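Local coordinates for pyruvate kinase (Toxoplasma gondii, PDB 3GG8), which catalyses the last step of glycolysis, transferring the phosphoryl group of phosphoenolpyruvate to ADP to yield pyruvate and ATP, at residues E31-H36 / T362-C367; G146-S151 / D175-Q180. All coordinates share one frame; numbering follows the deposited sequence.

Contact 1: residues E31-H36 / T362-C367; sequences EDWTAH and TMARIC
Trp33 and Arg365 lie side by side and point the same way, an arrangement in which an arginine serves an indole twice, first with its aliphatic stem and then with its charge. Followed outward, the tryptophan starts with CB against the helix backbone, 4.0 Å from Arg365 CA. Its five-membered ring comes next, under the arginine stem: with CG beside its backbone N, chi1 -81°, Arg365 stands that methylene 3.7 Å from the centroid of this ring of Trp33. On the six-membered ring, CE3 of Trp33 meets Ala364 CB at 3.6 Å. At the far rim CE2 and CZ2 meet the charge, Trp33 CZ2 lying 3.4 Å from Arg365 NH2. A bend at chi3 (-98°) carries the guanidinium alongside the six-membered ring as an off-centre cation-pi contact, CZ of Arg365 4.7 Å from the centroid of that Trp33 ring and NH2 above its rim. Ring and guanidinium planes are 65° apart, so this is no flat stack. Ala364 CB also lies 3.4 Å from His36 CE1, while its CA sits over a face of the imidazole. That imidazole is held by a nearly straight bond from His36 ND1 to Trp33 O, 2.6 Å long and in the ring plane, which ties together the ends of the type I turn from Trp33 to His36. Helix 30-33 and this turn thus lie against helix 356-371 on the outside of the barrel; Ile366, directed away, packs on helix 327-339, while Met363 and Cys367 reach strand 343-346.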
# COMPACT_ATOMS: atom_id res chain seq x y z
N GLU C 31 -8.74 -18.85 32.27
CA GLU C 31 -7.65 -17.91 31.99
C GLU C 31 -7.74 -17.25 30.60
O GLU C 31 -7.42 -16.07 30.45
CB GLU C 31 -6.30 -18.60 32.17
N ASP C 32 -8.16 -18.01 29.59
CA ASP C 32 -8.34 -17.45 28.24
C ASP C 32 -9.51 -16.46 28.17
O ASP C 32 -9.29 -15.26 27.98
CB ASP C 32 -8.46 -18.56 27.18
CG ASP C 32 -7.13 -19.26 26.87
OD1 ASP C 32 -6.05 -18.66 27.09
OD2 ASP C 32 -7.17 -20.42 26.40
N TRP C 33 -10.74 -16.95 28.33
CA TRP C 33 -11.92 -16.11 28.11
C TRP C 33 -12.11 -14.93 29.06
O TRP C 33 -12.73 -13.94 28.66
CB TRP C 33 -13.23 -16.91 27.92
CG TRP C 33 -13.65 -17.81 29.03
CD1 TRP C 33 -13.46 -19.17 29.10
CD2 TRP C 33 -14.38 -17.45 30.21
NE1 TRP C 33 -14.01 -19.67 30.26
CE2 TRP C 33 -14.58 -18.64 30.96
CE3 TRP C 33 -14.88 -16.24 30.72
CZ2 TRP C 33 -15.25 -18.65 32.19
CZ3 TRP C 33 -15.54 -16.25 31.94
CH2 TRP C 33 -15.72 -17.44 32.66
N THR C 34 -11.57 -14.99 30.27
CA THR C 34 -11.58 -13.80 31.16
C THR C 34 -10.66 -12.67 30.68
O THR C 34 -10.75 -11.55 31.17
CB THR C 34 -11.24 -14.11 32.63
OG1 THR C 34 -9.99 -14.82 32.70
CG2 THR C 34 -12.33 -14.94 33.26
N ALA C 35 -9.79 -12.96 29.72
CA ALA C 35 -8.88 -11.95 29.20
C ALA C 35 -9.34 -11.32 27.87
O ALA C 35 -8.56 -10.62 27.20
CB ALA C 35 -7.46 -12.50 29.09
N HIS C 36 -10.61 -11.54 27.51
CA HIS C 36 -11.25 -10.83 26.39
C HIS C 36 -11.15 -9.30 26.56
O HIS C 36 -11.11 -8.79 27.69
CB HIS C 36 -12.71 -11.24 26.26
CG HIS C 36 -13.56 -10.80 27.41
ND1 HIS C 36 -13.83 -11.61 28.49
CD2 HIS C 36 -14.16 -9.61 27.68
CE1 HIS C 36 -14.56 -10.95 29.37
NE2 HIS C 36 -14.78 -9.74 28.89
N THR C 362 -21.01 -16.43 29.64
CA THR C 362 -21.29 -16.81 28.26
C THR C 362 -20.92 -15.69 27.29
O THR C 362 -20.29 -15.92 26.25
CB THR C 362 -22.76 -17.27 28.10
OG1 THR C 362 -23.01 -18.36 28.98
CG2 THR C 362 -23.09 -17.68 26.67
N MET C 363 -21.29 -14.46 27.64
CA MET C 363 -20.94 -13.33 26.80
C MET C 363 -19.44 -13.07 26.78
O MET C 363 -18.93 -12.63 25.76
CB MET C 363 -21.68 -12.05 27.22
CG MET C 363 -21.78 -11.07 26.03
SD MET C 363 -23.17 -9.96 26.15
CE MET C 363 -22.61 -9.01 27.55
N ALA C 364 -18.76 -13.31 27.90
CA ALA C 364 -17.29 -13.22 27.97
C ALA C 364 -16.67 -14.24 27.04
O ALA C 364 -15.69 -13.95 26.35
CB ALA C 364 -16.81 -13.46 29.39
N ARG C 365 -17.24 -15.45 27.01
CA ARG C 365 -16.80 -16.51 26.11
C ARG C 365 -17.03 -16.14 24.64
O ARG C 365 -16.14 -16.32 23.84
CB ARG C 365 -17.51 -17.83 26.41
CG ARG C 365 -16.93 -18.63 27.57
CD ARG C 365 -17.63 -19.98 27.68
NE ARG C 365 -18.70 -19.98 28.69
CZ ARG C 365 -18.52 -20.30 29.97
NH1 ARG C 365 -19.55 -20.27 30.82
NH2 ARG C 365 -17.32 -20.66 30.41
N ILE C 366 -18.21 -15.60 24.31
CA ILE C 366 -18.53 -15.21 22.93
C ILE C 366 -17.63 -14.06 22.49
O ILE C 366 -17.19 -14.02 21.35
CB ILE C 366 -19.99 -14.78 22.74
CG1 ILE C 366 -20.95 -15.93 23.03
CG2 ILE C 366 -20.23 -14.29 21.30
CD1 ILE C 366 -22.37 -15.45 23.36
N CYS C 367 -17.35 -13.13 23.41
CA CYS C 367 -16.44 -12.03 23.12
C CYS C 367 -15.06 -12.57 22.79
O CYS C 367 -14.48 -12.22 21.77
CB CYS C 367 -16.35 -11.07 24.30
SG CYS C 367 -17.78 -9.96 24.41

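Contact 2: residues G146-S151 / D175-Q180; sequences GALPQS and DYVITQ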
# COMPACT_ATOMS: atom_id res chain seq x y z
N GLY C 146 -50.41 13.64 22.78
CA GLY C 146 -51.44 14.62 22.39
C GLY C 146 -51.24 15.25 21.02
O GLY C 146 -52.21 15.67 20.39
N ALA C 147 -49.99 15.33 20.59
CA ALA C 147 -49.62 15.89 19.29
C ALA C 147 -49.55 14.84 18.18
O ALA C 147 -49.06 15.14 17.10
CB ALA C 147 -48.28 16.63 19.40
N LEU C 148 -50.03 13.63 18.42
CA LEU C 148 -50.08 12.61 17.35
C LEU C 148 -50.65 13.10 15.99
O LEU C 148 -50.03 12.88 14.94
CB LEU C 148 -50.81 11.33 17.82
CG LEU C 148 -50.95 10.18 16.83
CD1 LEU C 148 -49.58 9.60 16.45
CD2 LEU C 148 -51.89 9.10 17.35
N PRO C 149 -51.84 13.74 16.00
CA PRO C 149 -52.44 14.09 14.71
C PRO C 149 -51.68 15.19 13.97
O PRO C 149 -51.87 15.38 12.76
CB PRO C 149 -53.85 14.58 15.09
CG PRO C 149 -54.05 14.16 16.52
CD PRO C 149 -52.69 14.16 17.13
N GLN C 150 -50.82 15.91 14.70
CA GLN C 150 -49.97 16.95 14.14
C GLN C 150 -48.51 16.48 13.94
O GLN C 150 -47.62 17.28 13.71
CB GLN C 150 -50.01 18.19 15.05
CG GLN C 150 -51.37 18.95 15.04
CD GLN C 150 -52.40 18.35 16.00
OE1 GLN C 150 -52.09 18.05 17.15
NE2 GLN C 150 -53.64 18.20 15.53
N SER C 151 -48.29 15.17 14.03
CA SER C 151 -46.95 14.61 13.87
C SER C 151 -46.96 13.62 12.72
O SER C 151 -46.03 13.53 11.92
CB SER C 151 -46.51 13.91 15.17
OG SER C 151 -46.59 14.78 16.28
N ASP C 175 -57.85 15.98 16.69
CA ASP C 175 -57.69 15.24 17.94
C ASP C 175 -57.84 13.73 17.73
O ASP C 175 -58.27 13.02 18.63
CB ASP C 175 -58.71 15.74 18.97
CG ASP C 175 -60.15 15.67 18.46
OD1 ASP C 175 -61.06 16.17 19.16
OD2 ASP C 175 -60.39 15.12 17.35
N TYR C 176 -57.52 13.27 16.53
CA TYR C 176 -57.67 11.86 16.16
C TYR C 176 -56.97 11.58 14.84
O TYR C 176 -56.63 12.49 14.08
CB TYR C 176 -59.15 11.46 16.03
CG TYR C 176 -59.80 11.98 14.77
CD1 TYR C 176 -60.45 13.22 14.77
CD2 TYR C 176 -59.77 11.25 13.56
CE1 TYR C 176 -61.05 13.72 13.62
CE2 TYR C 176 -60.35 11.75 12.40
CZ TYR C 176 -61.00 12.99 12.44
OH TYR C 176 -61.60 13.51 11.32
N VAL C 177 -56.81 10.29 14.56
CA VAL C 177 -56.21 9.78 13.35
C VAL C 177 -57.00 8.52 12.99
O VAL C 177 -57.35 7.73 13.88
CB VAL C 177 -54.69 9.49 13.58
CG1 VAL C 177 -54.12 8.51 12.57
CG2 VAL C 177 -53.89 10.79 13.57
N ILE C 178 -57.34 8.37 11.71
CA ILE C 178 -57.94 7.14 11.19
C ILE C 178 -56.82 6.29 10.65
O ILE C 178 -55.95 6.75 9.91
CB ILE C 178 -59.00 7.40 10.06
CG1 ILE C 178 -59.99 8.52 10.44
CG2 ILE C 178 -59.77 6.12 9.70
CD1 ILE C 178 -60.82 8.26 11.70
N THR C 179 -56.80 5.03 11.05
CA THR C 179 -55.73 4.15 10.59
C THR C 179 -56.32 2.87 10.02
O THR C 179 -57.52 2.62 10.14
CB THR C 179 -54.71 3.83 11.71
OG1 THR C 179 -55.30 2.94 12.67
CG2 THR C 179 -54.23 5.09 12.41
N GLN C 180 -55.47 2.07 9.40
CA GLN C 180 -55.89 0.82 8.83
C GLN C 180 -54.89 -0.28 9.19
O GLN C 180 -53.70 -0.15 8.91
CB GLN C 180 -56.01 0.99 7.33
CG GLN C 180 -56.86 -0.01 6.63
CD GLN C 180 -56.57 -0.01 5.15
OE1 GLN C 180 -57.36 0.48 4.35
NE2 GLN C 180 -55.40 -0.54 4.78
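Pro149 and Val177 meet where a compact turn packs against the start of strand 176-181, an interior strand of the small mixed beta-sheet domain that pyruvate kinases insert into their barrel, the B domain. The contact has no hydrogen bond across it; apolar side chains meet both one another and the strand backbone. The pyrrolidine ring lies along the start of the strand: its CG is 3.6 Å from Tyr176 N, and its CB is equally near the carbonyl of the same residue, at 3.6 Å from Tyr176 O. The proline ring thus meets the strand chiefly through its backbone. Val177 supplies the side-chain half. Its CG1 lies anti to the backbone N (chi1 159°), which leaves CG2 beside that nitrogen, and it is CG2 that comes to 3.8 Å from Pro149 CA. Leu148 joins from next door with a looser touch, CG to Val177 CG2 at 4.4 Å; chi1 of 180° sets that CG opposite its backbone N and beside the carbonyl carbon, and the same side chain also rests on Ile128 of strand 125-129. Tyr176, alternating with Val177 along the strand, has its CB directed away from the turn; its hydroxyl is hydrogen-bonded to Glu171 and its ring makes a cation-pi contact with Lys127. Val177 also touches Val169 and Val172 of the adjacent strand 165-172, so the turn is linked through it to the next strand. The turn is closed internally: Ser151 N bonds to Leu148 O, and Ser151 OG donates to Ala147 O over 2.6 Å, approaching from above the carbonyl plane, 52° out of it.

Followed from the N terminus, the chain first passes through 31-36, ahead of the opening barrel strand 39-43, and runs through the early barrel strands before leaving for the mixed sheet. There contact 2 closes a short loop, its ends 24 residues apart, that brings the turn after strand 140-142 against strand 176-181. The chain then returns to complete the barrel, and at 362-367, on helix 356-371 beyond the last barrel strand, contact 1 closes a loop with ends 326 residues apart. The small loop lies wholly within the large one. With centres 49 Å apart on opposite sides of the chain's centre, contact 1 joins the two ends of the barrel region and contact 2 belongs to the inserted domain.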